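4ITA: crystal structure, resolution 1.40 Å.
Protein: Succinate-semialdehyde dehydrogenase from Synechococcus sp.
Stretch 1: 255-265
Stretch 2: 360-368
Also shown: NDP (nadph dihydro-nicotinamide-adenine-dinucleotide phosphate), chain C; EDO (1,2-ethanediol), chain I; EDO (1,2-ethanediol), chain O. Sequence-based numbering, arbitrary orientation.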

# COMPACT_ATOMS: atom_id res chain seq x y z
N ALA A 255 -6.05 -30.12 1.01
CA ALA A 255 -5.89 -28.74 1.45
C ALA A 255 -5.22 -28.62 2.83
O ALA A 255 -4.40 -27.73 3.04
N ARG A 256 -5.53 -29.51 3.76
CA ARG A 256 -4.88 -29.46 5.07
C ARG A 256 -3.47 -30.03 5.05
O ARG A 256 -2.59 -29.52 5.74
N THR A 257 -3.24 -31.08 4.27
CA THR A 257 -2.01 -31.85 4.43
C THR A 257 -0.92 -31.61 3.38
O THR A 257 0.21 -32.04 3.57
N MET A 258 -1.25 -30.92 2.29
CA MET A 258 -0.25 -30.58 1.27
C MET A 258 0.87 -29.76 1.90
O MET A 258 0.65 -29.02 2.85
N ASN A 259 2.08 -29.90 1.36
CA ASN A 259 3.25 -29.20 1.87
C ASN A 259 3.49 -29.51 3.35
O ASN A 259 3.95 -28.65 4.12
N ASN A 260 3.16 -30.74 3.73
CA ASN A 260 3.24 -31.20 5.12
C ASN A 260 2.47 -30.29 6.08
O ASN A 260 2.85 -30.12 7.24
N GLY A 261 1.39 -29.71 5.56
CA GLY A 261 0.54 -28.82 6.32
C GLY A 261 1.01 -27.38 6.35
O GLY A 261 0.28 -26.51 6.83
N GLN A 262 2.21 -27.12 5.86
CA GLN A 262 2.85 -25.81 6.02
C GLN A 262 2.50 -24.86 4.89
O GLN A 262 3.34 -24.46 4.08
N SER A 263 1.22 -24.50 4.82
CA SER A 263 0.77 -23.54 3.83
C SER A 263 -0.12 -22.51 4.47
O SER A 263 -0.97 -22.82 5.31
N CYS A 264 0.06 -21.27 4.05
CA CYS A 264 -0.76 -20.17 4.52
C CYS A 264 -2.25 -20.35 4.18
O CYS A 264 -3.11 -19.86 4.90
N ILE A 265 -2.52 -21.05 3.07
CA ILE A 265 -3.90 -21.29 2.62
C ILE A 265 -4.29 -22.76 2.77
O ILE A 265 -5.19 -23.24 2.08
N GLU A 360 -5.00 -19.40 16.77
CA GLU A 360 -3.63 -19.55 16.27
C GLU A 360 -3.56 -20.28 14.95
O GLU A 360 -4.48 -21.02 14.58
N GLU A 361 -2.46 -20.07 14.24
CA GLU A 361 -2.20 -20.80 13.00
C GLU A 361 -1.52 -22.12 13.31
O GLU A 361 -0.51 -22.16 14.02
N LEU A 362 -2.08 -23.20 12.78
CA LEU A 362 -1.49 -24.52 12.92
C LEU A 362 -0.74 -24.87 11.64
O LEU A 362 -1.33 -25.25 10.64
N PHE A 363 0.58 -24.70 11.69
CA PHE A 363 1.43 -24.78 10.51
C PHE A 363 2.04 -26.17 10.44
O PHE A 363 3.24 -26.35 10.58
N ALA A 364 1.17 -27.16 10.23
CA ALA A 364 1.47 -28.57 10.36
C ALA A 364 0.17 -29.28 9.98
O ALA A 364 -0.87 -28.63 9.91
N PRO A 365 0.21 -30.61 9.74
CA PRO A 365 -1.01 -31.24 9.22
C PRO A 365 -2.02 -31.59 10.32
O PRO A 365 -2.33 -32.76 10.54
N VAL A 366 -2.52 -30.55 10.99
CA VAL A 366 -3.37 -30.71 12.16
C VAL A 366 -4.68 -29.97 11.91
O VAL A 366 -4.69 -28.73 11.83
N ALA A 367 -5.77 -30.71 11.78
CA ALA A 367 -7.07 -30.12 11.50
C ALA A 367 -7.85 -29.89 12.78
O ALA A 367 -7.94 -30.79 13.61
N MET A 368 -8.41 -28.69 12.94
CA MET A 368 -9.41 -28.44 13.99
C MET A 368 -10.79 -28.62 13.37
O MET A 368 -11.04 -28.13 12.27

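Glu 360 lies beyond the reach of the first stretch, so the contact begins at Glu 361. Its extended side chain (chi1 and chi2 both t) starts sideways, but its carboxylate comes nearer, Glu 361 OE2 lying 4.0 Å from Cys 264 CA. The carboxylate grips the NADPH ribose, accepting hydrogen bonds from NDP O3D to Glu 361 OE1 (2.6 Å) and from NDP O2D to Glu 361 OE2 (2.8 Å); the same cofactor is covalently attached to the neighbouring cysteine, with Cys 264 SG 1.9 Å from NDP C4N.

Leu 362 (m, t) contributes chiefly its carbonyl. Arg 256, the one long side chain of stretch 1 pointing toward stretch 2, reaches across in a t, p, m conformation and donates from Arg 256 NH1 and NH2 to Leu 362 O at 2.9 and 3.0 Å.

Phe 363 has a CA-to-CB bond pointing away, yet its ring, at a chi1 of -148°, swings back to within 3.6 Å of the first stretch, from Phe 363 CZ to Gln 262 C. Gln 262 CB makes a CH-pi contact 4.0 Å from the Phe 363 ring centroid, while ethanediol C1 (chain O) and NDP C3D cover the opposite face. A second ethanediol (chain I) receives a hydrogen bond from Phe 363 N to its O2 at 2.9 Å.

The Ala 364 methyl points away. A CB on Gly 261 would fall about 2.2 Å from Ala 364 C, so the close backbone approach here depends on glycine. Pro 365 packs its ring against Asn 260, with Pro 365 CD 3.3 Å from Asn 260 O, and Pro 365 CB lies 4.1 Å from Thr 257 CG2.

The CA-to-CB bond of Val 366 (t) also points away, but Arg 256 NH2 donates to Val 366 O at 2.8 Å, tying the guanidinium to a second carbonyl. Finally, Ala 367 CB rests 4.2 Å from Arg 256 CD.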

# COMPACT_ATOMS: atom_id res chain seq x y z
CB ALA A 255 -7.22 -28.03 1.42
CB ARG A 256 -5.73 -30.17 6.14
CG ARG A 256 -5.01 -30.41 7.48
CD ARG A 256 -4.84 -29.15 8.36
NE ARG A 256 -3.71 -28.31 7.94
CZ ARG A 256 -3.20 -27.32 8.68
NH1 ARG A 256 -2.18 -26.61 8.20
NH2 ARG A 256 -3.68 -27.03 9.87
CB THR A 257 -2.28 -33.38 4.57
OG1 THR A 257 -2.79 -33.91 3.34
CG2 THR A 257 -3.27 -33.64 5.71
CB MET A 258 -0.89 -29.78 0.13
CG MET A 258 -1.48 -28.44 0.58
SD MET A 258 -2.38 -27.50 -0.68
CE MET A 258 -2.97 -26.11 0.31
CB ASN A 259 3.14 -27.68 1.67
CG ASN A 259 4.48 -27.04 1.36
OD1 ASN A 259 5.19 -27.51 0.48
ND2 ASN A 259 4.83 -25.98 2.09
CB ASN A 260 4.71 -31.38 5.55
CG ASN A 260 5.49 -32.23 4.56
OD1 ASN A 260 4.94 -33.15 3.95
ND2 ASN A 260 6.77 -31.93 4.39
CB GLN A 262 4.36 -25.98 6.15
CG GLN A 262 4.73 -26.88 7.34
CD GLN A 262 6.10 -27.52 7.20
OE1 GLN A 262 6.89 -27.51 8.15
NE2 GLN A 262 6.38 -28.08 6.03
CB SER A 263 -0.01 -24.21 2.70
OG SER A 263 -0.51 -23.21 1.82
CB CYS A 264 -0.24 -18.86 3.92
SG CYS A 264 -0.11 -18.87 2.11
CB ILE A 265 -4.14 -20.84 1.16
CG1 ILE A 265 -3.06 -21.40 0.22
CG2 ILE A 265 -4.21 -19.31 1.06
CD1 ILE A 265 -3.32 -21.16 -1.27
CB GLU A 360 -2.76 -20.30 17.29
CG GLU A 360 -2.64 -19.59 18.62
CD GLU A 360 -1.64 -20.24 19.54
OE1 GLU A 360 -1.43 -21.47 19.43
OE2 GLU A 360 -1.05 -19.52 20.37
CB GLU A 361 -1.32 -19.98 12.06
CG GLU A 361 -0.99 -20.73 10.77
CD GLU A 361 -0.24 -19.89 9.75
OE1 GLU A 361 0.67 -19.14 10.15
OE2 GLU A 361 -0.55 -20.00 8.54
CB LEU A 362 -2.56 -25.56 13.25
CG LEU A 362 -3.36 -25.34 14.54
CD1 LEU A 362 -4.23 -26.55 14.82
CD2 LEU A 362 -2.44 -25.04 15.72
CB PHE A 363 2.51 -23.70 10.59
CG PHE A 363 2.94 -23.15 9.26
CD1 PHE A 363 2.01 -22.58 8.40
CD2 PHE A 363 4.27 -23.18 8.88
CE1 PHE A 363 2.41 -22.06 7.17
CE2 PHE A 363 4.68 -22.67 7.66
CZ PHE A 363 3.75 -22.11 6.81
CB ALA A 364 1.85 -28.88 11.81
CB PRO A 365 -0.48 -32.52 8.56
CG PRO A 365 0.74 -32.87 9.38
CD PRO A 365 1.35 -31.54 9.77
CB VAL A 366 -2.68 -30.15 13.43
CG1 VAL A 366 -3.59 -30.30 14.67
CG2 VAL A 366 -1.34 -30.83 13.66
CB ALA A 367 -7.86 -31.02 10.58
CB MET A 368 -9.27 -27.02 14.57
CG MET A 368 -7.97 -26.75 15.34
SD MET A 368 -7.87 -25.11 16.18
CE MET A 368 -7.12 -24.11 14.88
PA NDP C . 9.01 -16.26 9.68
O1A NDP C . 8.21 -14.99 9.72
O2A NDP C . 9.69 -16.75 10.93
O5B NDP C . 10.14 -16.11 8.56
C5B NDP C . 9.85 -15.63 7.24
C4B NDP C . 10.99 -14.75 6.72
O4B NDP C . 11.07 -13.58 7.53
C3B NDP C . 12.36 -15.41 6.82
O3B NDP C . 13.18 -14.92 5.76
C2B NDP C . 12.88 -14.88 8.14
O2B NDP C . 14.30 -14.88 8.23
C1B NDP C . 12.39 -13.47 8.07
N9A NDP C . 12.24 -12.78 9.36
C8A NDP C . 11.82 -13.29 10.54
N7A NDP C . 11.79 -12.32 11.48
C5A NDP C . 12.18 -11.17 10.89
C6A NDP C . 12.38 -9.77 11.30
N6A NDP C . 12.13 -9.40 12.57
N1A NDP C . 12.81 -8.91 10.36
C2A NDP C . 13.05 -9.27 9.09
N3A NDP C . 12.90 -10.53 8.65
C4A NDP C . 12.47 -11.49 9.50
O3 NDP C . 7.97 -17.34 9.06
PN NDP C . 7.75 -18.94 9.28
O1N NDP C . 7.88 -19.32 10.74
O2N NDP C . 8.56 -19.65 8.23
O5D NDP C . 6.20 -19.07 8.90
C5D NDP C . 5.76 -18.83 7.56
C4D NDP C . 4.57 -17.89 7.58
O4D NDP C . 4.38 -17.33 6.28
C3D NDP C . 3.27 -18.59 7.93
O3D NDP C . 2.50 -17.78 8.82
C2D NDP C . 2.62 -18.73 6.56
O2D NDP C . 1.21 -18.89 6.69
C1D NDP C . 3.00 -17.41 5.91
N1N NDP C . 2.83 -17.50 4.45
C2N NDP C . 2.19 -16.53 3.78
C3N NDP C . 1.61 -16.80 2.54
C7N NDP C . 0.92 -15.73 1.75
O7N NDP C . 1.18 -15.64 0.55
N7N NDP C . 0.06 -14.92 2.35
C4N NDP C . 1.66 -18.19 1.95
C5N NDP C . 2.76 -18.94 2.54
C6N NDP C . 3.30 -18.56 3.77
P2B NDP C . 15.10 -16.02 9.05
O1X NDP C . 16.52 -15.58 8.88
O2X NDP C . 14.63 -15.93 10.48
O3X NDP C . 14.81 -17.34 8.41
C1 EDO I . 3.56 -22.77 14.69
O1 EDO I . 2.58 -21.95 14.03
C2 EDO I . 3.35 -24.24 14.31
O2 EDO I . 1.95 -24.47 14.18
C1 EDO O . 3.83 -20.11 10.99
O1 EDO O . 2.67 -19.86 11.80
C2 EDO O . 4.98 -20.66 11.82
O2 EDO O . 5.71 -19.56 12.38